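Local coordinates for protein 4-hydroxy-tetrahydrodipicolinate synthase (Methylacidiphilum fumariolicum SolV, PDB 6T3T) that probably catalyses the condensation of pyruvate with aspartate semialdehyde to 4-hydroxy-tetrahydrodipicolinate, a step of lysine biosynthesis, as a homotetramer, at residues A[50-53]-A[54-57]. Residues are numbered along the deposited sequence; the frame is centred on the assembly and turned at random.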
loop_
_atom_site.group_PDB
_atom_site.type_symbol
_atom_site.label_atom_id
_atom_site.label_comp_id
_atom_site.label_asym_id
_atom_site.label_seq_id
_atom_site.Cartn_x
_atom_site.Cartn_y
_atom_site.Cartn_z
ATOM N N THR A 50 -10.565 23.363 -11.646
ATOM C CA THR A 50 -11.748 24.192 -11.469
ATOM C C THR A 50 -11.670 25.517 -12.203
ATOM O O THR A 50 -12.531 26.371 -11.985
ATOM C CB THR A 50 -12.030 24.433 -9.981
ATOM O OG1 THR A 50 -10.901 25.057 -9.353
ATOM C CG2 THR A 50 -12.323 23.117 -9.278
ATOM N N LEU A 51 -10.652 25.730 -13.032
ATOM C CA LEU A 51 -10.623 26.866 -13.949
ATOM C C LEU A 51 -11.384 26.501 -15.220
ATOM O O LEU A 51 -11.279 25.370 -15.700
ATOM C CB LEU A 51 -9.191 27.251 -14.324
ATOM C CG LEU A 51 -8.109 27.389 -13.260
ATOM C CD1 LEU A 51 -6.780 27.554 -13.954
ATOM C CD2 LEU A 51 -8.387 28.554 -12.335
ATOM N N SER A 52 -12.129 27.460 -15.773
ATOM C CA SER A 52 -12.660 27.266 -17.115
ATOM C C SER A 52 -11.509 27.256 -18.129
ATOM O O SER A 52 -10.375 27.649 -17.826
ATOM C CB SER A 52 -13.638 28.370 -17.481
ATOM O OG SER A 52 -12.921 29.575 -17.699
ATOM N N TYR A 53 -11.803 26.835 -19.358
ATOM C CA TYR A 53 -10.750 26.823 -20.376
ATOM C C TYR A 53 -10.146 28.215 -20.562
ATOM O O TYR A 53 -8.923 28.401 -20.612
ATOM C CB TYR A 53 -11.327 26.292 -21.701
ATOM C CG TYR A 53 -10.355 26.380 -22.858
ATOM C CD1 TYR A 53 -9.465 25.358 -23.111
ATOM C CD2 TYR A 53 -10.307 27.511 -23.670
ATOM C CE1 TYR A 53 -8.551 25.451 -24.139
ATOM C CE2 TYR A 53 -9.402 27.616 -24.699
ATOM C CZ TYR A 53 -8.526 26.578 -24.930
ATOM O OH TYR A 53 -7.619 26.658 -25.958
ATOM N N GLU A 54 -11.006 29.203 -20.706
ATOM C CA GLU A 54 -10.607 30.599 -20.897
ATOM C C GLU A 54 -9.972 31.206 -19.651
ATOM O O GLU A 54 -9.058 32.025 -19.769
ATOM C CB GLU A 54 -11.820 31.236 -21.534
ATOM C CG GLU A 54 -11.778 30.059 -22.551
ATOM C CD GLU A 54 -12.982 29.493 -23.237
ATOM O OE1 GLU A 54 -13.817 29.042 -22.379
ATOM O OE2 GLU A 54 -12.985 29.295 -24.500
ATOM N N GLU A 55 -10.394 30.793 -18.458
ATOM C CA GLU A 55 -9.611 31.166 -17.292
ATOM C C GLU A 55 -8.221 30.525 -17.352
ATOM O O GLU A 55 -7.228 31.181 -17.038
ATOM C CB GLU A 55 -10.332 30.764 -16.012
ATOM C CG GLU A 55 -11.330 31.792 -15.568
ATOM C CD GLU A 55 -12.194 31.293 -14.451
ATOM O OE1 GLU A 55 -12.512 30.093 -14.434
ATOM O OE2 GLU A 55 -12.541 32.099 -13.572
ATOM N N HIS A 56 -8.132 29.253 -17.767
ATOM C CA HIS A 56 -6.842 28.573 -17.928
ATOM C C HIS A 56 -5.927 29.343 -18.879
ATOM O O HIS A 56 -4.743 29.559 -18.598
ATOM C CB HIS A 56 -7.060 27.154 -18.459
ATOM C CG HIS A 56 -5.879 26.242 -18.297
ATOM N ND1 HIS A 56 -5.946 25.058 -17.588
ATOM C CD2 HIS A 56 -4.608 26.328 -18.762
ATOM C CE1 HIS A 56 -4.768 24.456 -17.628
ATOM N NE2 HIS A 56 -3.940 25.207 -18.332
ATOM N N ILE A 57 -6.471 29.754 -20.020
ATOM C CA ILE A 57 -5.690 30.498 -20.996
ATOM C C ILE A 57 -5.310 31.858 -20.436
ATOM O O ILE A 57 -4.169 32.301 -20.589
ATOM C CB ILE A 57 -6.480 30.633 -22.316
ATOM C CG1 ILE A 57 -6.807 29.250 -22.879
ATOM C CG2 ILE A 57 -5.690 31.439 -23.331
ATOM C CD1 ILE A 57 -5.640 28.317 -22.879
HETATM O O HOH W 1 -8.219 24.072 -16.743
#
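E55 reaches back from the first turn of its helix to S52. Its CB lies 3.3 Å from S52 OG; CG and CD run on past the same hydroxyl, the chain extended beyond CG; and OE1, at the tip, takes the S52 backbone N-H through its anti lone pair. That bond is 3.0 Å between S52 N and E55 OE1 and nearly straight, at 172°. In return S52 OG, set between its own backbone N and carbonyl carbon (chi1 72°), accepts from E55 N at 2.9 Å. The two reciprocal bonds make a capping box, with S52 as N-cap of helix 53-67, which follows strand 38-40 in the TIM barrel. R268 forms a salt bridge with E55 OE1 and also bonds T50 O, so the cap is tied to a distant part of the chain.

The helical bonding starts at once: H56 N donates to S52 O at 2.8 Å and I57 N to Y53 O. Y53 points CG anti to its backbone N (chi1 174°), which brings one face of the ring against I57, whose CG1 makes a CH-pi contact toward the rim, 4.0 Å from the centroid of the Y53 ring. The same ring meets that of H87 and touches L88 of helix 82-95. An alanine here is likely to leave I57 CG1 without its aromatic partner and open a gap beside H87 and L88. A water oxygen lies in the plane of the imidazole, 2.6 Å from H56 ND1, and donates a weak bond to L51 O, while H56 NE2 is hydrogen-bonded to G76 O at the end of strand 72-76.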